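Local coordinates for biogenic amine-binding protein (Rhodnius prolixus, PDB 4GET) that probably binds biogenic amines within the beta-barrel of a lipocalin-type fold related to the nitrophorins, at residues S23-H28 with R141-K146; L108-I113 with V123-P128. All coordinates share one frame; numbering follows the deposited sequence.

Interaction 1: S23-H28 with R141-K146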
ATOM      1  N   SER A  23      -3.765   2.019  10.597  1.00 20.48           N
ATOM      2  CA  SER A  23      -3.318   2.669   9.366  1.00 22.08           C
ATOM      3  C   SER A  23      -1.823   2.484   9.148  1.00 25.79           C
ATOM      4  O   SER A  23      -1.102   2.086  10.062  1.00 20.26           O
ATOM      5  CB  SER A  23      -3.626   4.164   9.414  1.00 22.79           C
ATOM      6  OG  SER A  23      -2.807   4.799  10.376  1.00 25.71           O
ATOM      7  N   TRP A  24      -1.370   2.783   7.934  1.00 24.16           N
ATOM      8  CA  TRP A  24       0.042   2.702   7.568  1.00 27.57           C
ATOM      9  C   TRP A  24       0.459   3.973   6.832  1.00 21.27           C
ATOM     10  O   TRP A  24      -0.373   4.654   6.243  1.00 19.91           O
ATOM     11  CB  TRP A  24       0.299   1.512   6.639  1.00 27.14           C
ATOM     12  CG  TRP A  24       0.073   0.137   7.224  1.00 25.93           C
ATOM     13  CD1 TRP A  24      -1.078  -0.589   7.183  1.00 27.00           C
ATOM     14  CD2 TRP A  24       1.042  -0.691   7.889  1.00 27.28           C
ATOM     15  NE1 TRP A  24      -0.898  -1.805   7.796  1.00 25.04           N
ATOM     16  CE2 TRP A  24       0.395  -1.895   8.233  1.00 27.40           C
ATOM     17  CE3 TRP A  24       2.390  -0.528   8.233  1.00 17.22           C
ATOM     18  CZ2 TRP A  24       1.046  -2.926   8.908  1.00 26.28           C
ATOM     19  CZ3 TRP A  24       3.032  -1.552   8.904  1.00 18.71           C
ATOM     20  CH2 TRP A  24       2.364  -2.733   9.233  1.00 22.16           C
ATOM     21  N   TYR A  25       1.749   4.286   6.856  1.00 19.66           N
ATOM     22  CA  TYR A  25       2.282   5.377   6.050  1.00 19.82           C
ATOM     23  C   TYR A  25       3.299   4.782   5.092  1.00 22.45           C
ATOM     24  O   TYR A  25       4.063   3.896   5.472  1.00 24.60           O
ATOM     25  CB  TYR A  25       2.969   6.435   6.919  1.00 27.00           C
ATOM     26  CG  TYR A  25       2.056   7.146   7.901  1.00 22.98           C
ATOM     27  CD1 TYR A  25       1.802   6.611   9.156  1.00 26.89           C
ATOM     28  CD2 TYR A  25       1.463   8.357   7.576  1.00 20.56           C
ATOM     29  CE1 TYR A  25       0.974   7.257  10.059  1.00 27.16           C
ATOM     30  CE2 TYR A  25       0.628   9.008   8.468  1.00 27.39           C
ATOM     31  CZ  TYR A  25       0.390   8.453   9.709  1.00 28.14           C
ATOM     32  OH  TYR A  25      -0.432   9.099  10.602  1.00 29.24           O
ATOM     33  N   ILE A  26       3.312   5.262   3.853  1.00 18.77           N
ATOM     34  CA  ILE A  26       4.315   4.815   2.895  1.00 21.70           C
ATOM     35  C   ILE A  26       5.513   5.768   2.937  1.00 27.33           C
ATOM     36  O   ILE A  26       5.422   6.937   2.552  1.00 25.27           O
ATOM     37  CB  ILE A  26       3.741   4.663   1.479  1.00 19.95           C
ATOM     38  CG1 ILE A  26       2.610   3.622   1.482  1.00 20.98           C
ATOM     39  CG2 ILE A  26       4.845   4.262   0.493  1.00 19.17           C
ATOM     40  CD1 ILE A  26       1.964   3.380   0.107  1.00 11.70           C
ATOM     41  N   THR A  27       6.627   5.255   3.439  1.00 23.66           N
ATOM     42  CA  THR A  27       7.774   6.092   3.771  1.00 25.10           C
ATOM     43  C   THR A  27       8.785   6.141   2.635  1.00 25.89           C
ATOM     44  O   THR A  27       9.368   7.184   2.369  1.00 29.71           O
ATOM     45  CB  THR A  27       8.478   5.585   5.046  1.00 21.57           C
ATOM     46  OG1 THR A  27       8.852   4.212   4.868  1.00 20.71           O
ATOM     47  CG2 THR A  27       7.549   5.700   6.253  1.00 20.30           C
ATOM     48  N   HIS A  28       8.996   5.004   1.978  1.00 25.97           N
ATOM     49  CA  HIS A  28       9.939   4.912   0.864  1.00 21.92           C
ATOM     50  C   HIS A  28       9.371   3.970  -0.176  1.00 27.22           C
ATOM     51  O   HIS A  28       8.695   3.002   0.165  1.00 23.20           O
ATOM     52  CB  HIS A  28      11.275   4.319   1.307  1.00 17.45           C
ATOM     53  CG  HIS A  28      11.900   4.998   2.488  1.00 29.27           C
ATOM     54  ND1 HIS A  28      11.422   4.856   3.771  1.00 30.79           N
ATOM     55  CD2 HIS A  28      13.001   5.782   2.581  1.00 30.91           C
ATOM     56  CE1 HIS A  28      12.188   5.541   4.605  1.00 24.38           C
ATOM     57  NE2 HIS A  28      13.148   6.117   3.908  1.00 29.02           N
ATOM     58  N   ARG A 141       4.000   2.210  10.685  1.00 29.40           N
ATOM     59  CA  ARG A 141       2.871   2.603  11.509  1.00 21.10           C
ATOM     60  C   ARG A 141       2.974   4.071  11.900  1.00 27.92           C
ATOM     61  O   ARG A 141       1.990   4.676  12.325  1.00 27.11           O
ATOM     62  CB  ARG A 141       2.780   1.716  12.756  1.00 22.47           C
ATOM     63  CG  ARG A 141       2.471   0.253  12.455  1.00 21.93           C
ATOM     64  CD  ARG A 141       1.153   0.106  11.703  1.00 21.00           C
ATOM     65  NE  ARG A 141       0.592  -1.232  11.855  1.00 22.69           N
ATOM     66  CZ  ARG A 141      -0.594  -1.612  11.386  1.00 26.55           C
ATOM     67  NH1 ARG A 141      -1.355  -0.756  10.715  1.00 21.38           N
ATOM     68  NH2 ARG A 141      -1.021  -2.851  11.594  1.00 21.42           N
ATOM     69  N   THR A 142       4.169   4.639  11.754  1.00 28.98           N
ATOM     70  CA  THR A 142       4.381   6.067  11.990  1.00 23.07           C
ATOM     71  C   THR A 142       4.907   6.739  10.734  1.00 29.61           C
ATOM     72  O   THR A 142       5.227   6.072   9.751  1.00 37.14           O
ATOM     73  CB  THR A 142       5.365   6.322  13.140  1.00 24.79           C
ATOM     74  OG1 THR A 142       6.519   5.495  12.962  1.00 26.70           O
ATOM     75  CG2 THR A 142       4.719   6.005  14.486  1.00 26.23           C
ATOM     76  N   GLU A 143       4.998   8.062  10.771  1.00 28.62           N
ATOM     77  CA  GLU A 143       5.359   8.829   9.585  1.00 28.75           C
ATOM     78  C   GLU A 143       6.789   8.533   9.123  1.00 33.08           C
ATOM     79  O   GLU A 143       7.125   8.671   7.943  1.00 31.44           O
ATOM     80  CB  GLU A 143       5.123  10.321   9.829  1.00 29.85           C
ATOM     81  CG  GLU A 143       3.660  10.635  10.118  1.00 34.03           C
ATOM     82  CD  GLU A 143       3.360  12.116  10.220  1.00 41.36           C
ATOM     83  OE1 GLU A 143       2.362  12.470  10.880  1.00 47.87           O
ATOM     84  OE2 GLU A 143       4.108  12.924   9.635  1.00 47.01           O
ATOM     85  N   ASN A 144       7.618   8.103  10.064  1.00 37.33           N
ATOM     86  CA  ASN A 144       8.960   7.631   9.753  1.00 44.46           C
ATOM     87  C   ASN A 144       9.085   6.190  10.213  1.00 38.26           C
ATOM     88  O   ASN A 144       8.402   5.774  11.148  1.00 40.57           O
ATOM     89  CB  ASN A 144      10.010   8.479  10.472  1.00 47.57           C
ATOM     90  CG  ASN A 144       9.809   9.962  10.250  1.00 54.64           C
ATOM     91  OD1 ASN A 144      10.396  10.549   9.341  1.00 64.89           O
ATOM     92  ND2 ASN A 144       8.968  10.576  11.078  1.00 44.46           N
ATOM     93  N   VAL A 145       9.948   5.419   9.568  1.00 30.60           N
ATOM     94  CA  VAL A 145      10.221   4.090  10.086  1.00 34.56           C
ATOM     95  C   VAL A 145      11.062   4.223  11.352  1.00 37.62           C
ATOM     96  O   VAL A 145      11.999   5.031  11.415  1.00 30.93           O
ATOM     97  CB  VAL A 145      10.865   3.147   9.037  1.00 27.37           C
ATOM     98  CG1 VAL A 145      11.001   3.841   7.685  1.00 29.47           C
ATOM     99  CG2 VAL A 145      12.187   2.621   9.527  1.00 26.22           C
ATOM    100  N   LYS A 146      10.699   3.462  12.379  1.00 37.91           N
ATOM    101  CA  LYS A 146      11.385   3.575  13.652  1.00 43.64           C
ATOM    102  C   LYS A 146      12.824   3.085  13.502  1.00 48.71           C
ATOM    103  O   LYS A 146      13.069   1.980  13.016  1.00 50.36           O
ATOM    104  CB  LYS A 146      10.638   2.814  14.752  1.00 53.36           C
ATOM    105  CG  LYS A 146      11.072   3.209  16.163  1.00 64.87           C
ATOM    106  CD  LYS A 146      10.276   2.481  17.243  1.00 68.02           C
ATOM    107  CE  LYS A 146      10.682   2.936  18.645  1.00 66.60           C
ATOM    108  NZ  LYS A 146      12.123   2.669  18.936  1.00 65.19           N
TER
HETATM  109  O   HOH W   1      -0.689   3.912  12.440  1.00 23.06           O
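Arg141 lays its side chain across the indole of Trp24, and following it outward from CB explains most of this contact. CB itself starts away from the strand; a bend at the next bond (chi2 -59°) brings the chain back over the ring. Arg141 CG only skirts the rim, 4.0 Å from Trp24 CZ3. Arg141 CD then drops almost squarely over the six-membered ring of Trp24 in a CH-pi contact, 3.7 Å from the centroid. NE runs above CH2 and CZ2, and the guanidinium settles flat on the indole, its plane tilted by just 11°, with Arg141 CZ 3.6 Å from the six-membered centroid of Trp24 as a cation-pi pair. At the tip, NH2 lies over Trp24 CZ2 within the same stack, and Arg141 NH1 hydrogen-bonds to Ser23 O at 2.9 Å; the acceptor lies in the guanidinium plane, but NH1 stands above the carbonyl plane. NH1 also sits over Trp24 NE1, two donors in a stack and not a bond. Water 1 donates to both Ser23 O and Arg141 O, tying the two backbones together.

Farther along, Glu143 CG rests over one face of Tyr25, 4.0 Å from its centroid, while Thr27 CG2 touches Glu143 O and Thr27 OG1 touches Val145 CG1.

This matches the lipocalin pattern in which an arginine after the last long barrel strand packs on the tryptophan of a Gly-X-Trp strand. NH1, NH2 and NE also reach Thr21 O, Phe19 O and Tyr117 O, fastening 141-146 to helix 16-19 and the loop past strand 102-115, while strand 23-31 pairs with strands 43-50 and 130-140.

Interaction 2: L108-I113 with V123-P128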
ATOM      1  N   LEU A 108      -4.872  -5.734  -8.566  1.00 26.27           N
ATOM      2  CA  LEU A 108      -3.503  -5.727  -8.049  1.00 24.31           C
ATOM      3  C   LEU A 108      -3.149  -7.030  -7.352  1.00 20.71           C
ATOM      4  O   LEU A 108      -3.947  -7.578  -6.587  1.00 20.45           O
ATOM      5  CB  LEU A 108      -3.283  -4.570  -7.077  1.00 19.29           C
ATOM      6  CG  LEU A 108      -3.542  -3.168  -7.629  1.00 23.76           C
ATOM      7  CD1 LEU A 108      -3.386  -2.131  -6.540  1.00 18.82           C
ATOM      8  CD2 LEU A 108      -2.614  -2.882  -8.776  1.00 17.63           C
ATOM      9  N   GLN A 109      -1.950  -7.526  -7.634  1.00 17.32           N
ATOM     10  CA  GLN A 109      -1.362  -8.623  -6.875  1.00 14.51           C
ATOM     11  C   GLN A 109      -0.498  -8.002  -5.799  1.00 18.43           C
ATOM     12  O   GLN A 109       0.410  -7.212  -6.091  1.00 19.91           O
ATOM     13  CB  GLN A 109      -0.511  -9.505  -7.788  1.00 21.42           C
ATOM     14  CG  GLN A 109      -1.246  -9.934  -9.045  1.00 29.20           C
ATOM     15  CD  GLN A 109      -0.399 -10.779  -9.981  1.00 45.50           C
ATOM     16  OE1 GLN A 109       0.798 -10.983  -9.754  1.00 57.39           O
ATOM     17  NE2 GLN A 109      -1.024 -11.280 -11.042  1.00 38.59           N
ATOM     18  N   VAL A 110      -0.795  -8.333  -4.552  1.00 18.14           N
ATOM     19  CA  VAL A 110      -0.098  -7.738  -3.419  1.00 11.28           C
ATOM     20  C   VAL A 110       0.777  -8.787  -2.758  1.00 22.46           C
ATOM     21  O   VAL A 110       0.302  -9.854  -2.370  1.00 22.22           O
ATOM     22  CB  VAL A 110      -1.093  -7.162  -2.394  1.00 18.15           C
ATOM     23  CG1 VAL A 110      -0.357  -6.423  -1.302  1.00 11.39           C
ATOM     24  CG2 VAL A 110      -2.095  -6.229  -3.087  1.00 14.46           C
ATOM     25  N   SER A 111       2.067  -8.498  -2.646  1.00 19.46           N
ATOM     26  CA  SER A 111       2.976  -9.431  -2.008  1.00 18.82           C
ATOM     27  C   SER A 111       3.698  -8.787  -0.833  1.00 19.11           C
ATOM     28  O   SER A 111       4.545  -7.914  -1.015  1.00 22.89           O
ATOM     29  CB  SER A 111       3.987  -9.974  -3.022  1.00 14.32           C
ATOM     30  OG  SER A 111       3.323 -10.530  -4.141  1.00 18.47           O
ATOM     31  N   TYR A 112       3.356  -9.212   0.375  1.00 19.58           N
ATOM     32  CA  TYR A 112       4.104  -8.766   1.545  1.00 22.47           C
ATOM     33  C   TYR A 112       5.368  -9.585   1.718  1.00 28.79           C
ATOM     34  O   TYR A 112       5.323 -10.770   2.043  1.00 35.81           O
ATOM     35  CB  TYR A 112       3.239  -8.713   2.813  1.00 22.10           C
ATOM     36  CG  TYR A 112       2.454  -7.425   2.848  1.00 23.39           C
ATOM     37  CD1 TYR A 112       1.158  -7.371   2.368  1.00 15.29           C
ATOM     38  CD2 TYR A 112       3.042  -6.246   3.286  1.00 22.34           C
ATOM     39  CE1 TYR A 112       0.449  -6.196   2.361  1.00 12.53           C
ATOM     40  CE2 TYR A 112       2.339  -5.062   3.281  1.00 16.51           C
ATOM     41  CZ  TYR A 112       1.044  -5.042   2.811  1.00 18.90           C
ATOM     42  OH  TYR A 112       0.335  -3.862   2.793  1.00 19.09           O
ATOM     43  N   ILE A 113       6.493  -8.929   1.447  1.00 31.60           N
ATOM     44  CA  ILE A 113       7.810  -9.517   1.597  1.00 32.64           C
ATOM     45  C   ILE A 113       8.171  -9.713   3.067  1.00 28.67           C
ATOM     46  O   ILE A 113       8.846 -10.678   3.418  1.00 29.16           O
ATOM     47  CB  ILE A 113       8.883  -8.640   0.919  1.00 33.26           C
ATOM     48  CG1 ILE A 113       8.647  -8.591  -0.591  1.00 26.42           C
ATOM     49  CG2 ILE A 113      10.275  -9.169   1.233  1.00 33.98           C
ATOM     50  CD1 ILE A 113       9.047  -7.288  -1.225  1.00 21.47           C
ATOM     51  N   VAL A 123       6.363  -4.384   0.900  1.00 28.09           N
ATOM     52  CA  VAL A 123       5.377  -4.924  -0.015  1.00 19.44           C
ATOM     53  C   VAL A 123       5.811  -4.744  -1.456  1.00 19.07           C
ATOM     54  O   VAL A 123       6.549  -3.819  -1.795  1.00 14.71           O
ATOM     55  CB  VAL A 123       3.991  -4.254   0.222  1.00 20.37           C
ATOM     56  CG1 VAL A 123       3.959  -2.851  -0.367  1.00 15.85           C
ATOM     57  CG2 VAL A 123       2.861  -5.112  -0.332  1.00 20.31           C
ATOM     58  N   HIS A 124       5.365  -5.661  -2.297  1.00 20.42           N
ATOM     59  CA  HIS A 124       5.452  -5.485  -3.730  1.00 15.99           C
ATOM     60  C   HIS A 124       4.023  -5.524  -4.283  1.00 16.63           C
ATOM     61  O   HIS A 124       3.251  -6.423  -3.968  1.00 19.80           O
ATOM     62  CB  HIS A 124       6.335  -6.569  -4.348  1.00 14.30           C
ATOM     63  CG  HIS A 124       6.260  -6.637  -5.843  1.00 23.14           C
ATOM     64  ND1 HIS A 124       5.468  -7.552  -6.505  1.00 25.09           N
ATOM     65  CD2 HIS A 124       6.895  -5.924  -6.802  1.00 22.58           C
ATOM     66  CE1 HIS A 124       5.615  -7.395  -7.809  1.00 22.05           C
ATOM     67  NE2 HIS A 124       6.474  -6.414  -8.016  1.00 23.57           N
ATOM     68  N   VAL A 125       3.669  -4.518  -5.073  1.00 12.94           N
ATOM     69  CA  VAL A 125       2.353  -4.430  -5.673  1.00 18.14           C
ATOM     70  C   VAL A 125       2.526  -4.304  -7.175  1.00 26.89           C
ATOM     71  O   VAL A 125       3.404  -3.580  -7.637  1.00 27.00           O
ATOM     72  CB  VAL A 125       1.588  -3.210  -5.155  1.00 19.46           C
ATOM     73  CG1 VAL A 125       0.204  -3.150  -5.786  1.00 19.98           C
ATOM     74  CG2 VAL A 125       1.501  -3.262  -3.647  1.00 17.85           C
ATOM     75  N   CYS A 126       1.697  -5.015  -7.933  1.00 31.48           N
ATOM     76  CA  CYS A 126       1.832  -5.067  -9.382  1.00 22.38           C
ATOM     77  C   CYS A 126       0.502  -5.358 -10.087  1.00 25.55           C
ATOM     78  O   CYS A 126      -0.292  -6.169  -9.619  1.00 23.94           O
ATOM     79  CB  CYS A 126       2.875  -6.116  -9.780  1.00 21.77           C
ATOM     80  SG  CYS A 126       3.313  -6.069 -11.532  1.00 37.60           S
ATOM     81  N   ASP A 127       0.278  -4.688 -11.215  1.00 30.95           N
ATOM     82  CA  ASP A 127      -0.916  -4.882 -12.031  1.00 37.19           C
ATOM     83  C   ASP A 127      -0.602  -5.855 -13.155  1.00 35.47           C
ATOM     84  O   ASP A 127       0.193  -5.549 -14.037  1.00 42.55           O
ATOM     85  CB  ASP A 127      -1.377  -3.544 -12.611  1.00 38.63           C
ATOM     86  CG  ASP A 127      -2.705  -3.646 -13.357  1.00 39.23           C
ATOM     87  OD1 ASP A 127      -3.118  -4.771 -13.718  1.00 27.96           O
ATOM     88  OD2 ASP A 127      -3.332  -2.587 -13.588  1.00 41.89           O
ATOM     89  N   PRO A 128      -1.222  -7.041 -13.124  1.00 38.92           N
ATOM     90  CA  PRO A 128      -0.922  -8.100 -14.098  1.00 44.71           C
ATOM     91  C   PRO A 128      -1.247  -7.696 -15.533  1.00 46.95           C
ATOM     92  O   PRO A 128      -0.849  -8.384 -16.473  1.00 49.25           O
ATOM     93  CB  PRO A 128      -1.822  -9.259 -13.650  1.00 46.31           C
ATOM     94  CG  PRO A 128      -2.897  -8.619 -12.831  1.00 43.27           C
ATOM     95  CD  PRO A 128      -2.240  -7.460 -12.150  1.00 38.53           C
TER
HETATM   96  O   HOH W   2       2.994  -8.694  -5.988  1.00 14.65           O
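Gln109 O takes the N-H of Cys126 and a C-H from Val125 CA, and water 2, which has more acceptors in reach than protons, lies near enough to donate as well. Cys126 N donates to Gln109 O at 3.1 Å in the carbonyl plane; Val125 CA is 3.4 Å from Gln109 O. Water 2 also hydrogen-bonds to Ser111 OG at 2.6 Å and to His124 ND1 at 2.8 Å, so it bridges two side chains on the same side of the sheet. Gln109 N returns a nearly straight bond to Cys126 O, and Ser111 and His124 exchange a short pair, each N to the other's O at 2.7 Å. The strands run antiparallel, at 167°.

On the other side Val123 places CG2 over the centre of the Tyr112 ring, 3.5 Å from the centroid and 8° off the normal; with CG2 anti to the backbone N, it also meets Val110 CG1 at 3.6 Å. Val125 CG1 continues the apolar row onto Leu108 CD1. Tyr112 turns its ring to Phe19, edge-to-face.

Chemically the hairpin has two unlike faces: the Ser111–His124 side carries the bridging water and the disulfide from Cys126 to Cys5, whereas the valine–tyrosine side is mainly apolar, its Tyr112 hydroxyl paired with Gln139 NE2. The side chain of Leu108 is about 4 Å from a bound Tris, probably from the crystallisation liquor, though such molecules often mark pockets; this would fit a wall facing the barrel's interior.

Interaction 2 is nested along the chain inside the long loop that interaction 1 closes: 23-28 comes first, then the hairpin strands of 108-113 and 123-128, and lastly 141-146. Both contacts reach the same curled antiparallel sheet, on opposite sides of the chain's centre, with their own centres about 18 Å apart and nearest atoms about 6 Å apart. Strand 130-140 is the bridge, pairing with 120-127 on one flank and 23-31 on the other. Phe19 and Gln139 lie between them, each meeting both Trp24 and Tyr112. Interaction 2 thus builds barrel wall, while interaction 1 packs the segment leaving strand 130-140 against the first strand, where the barrel closes.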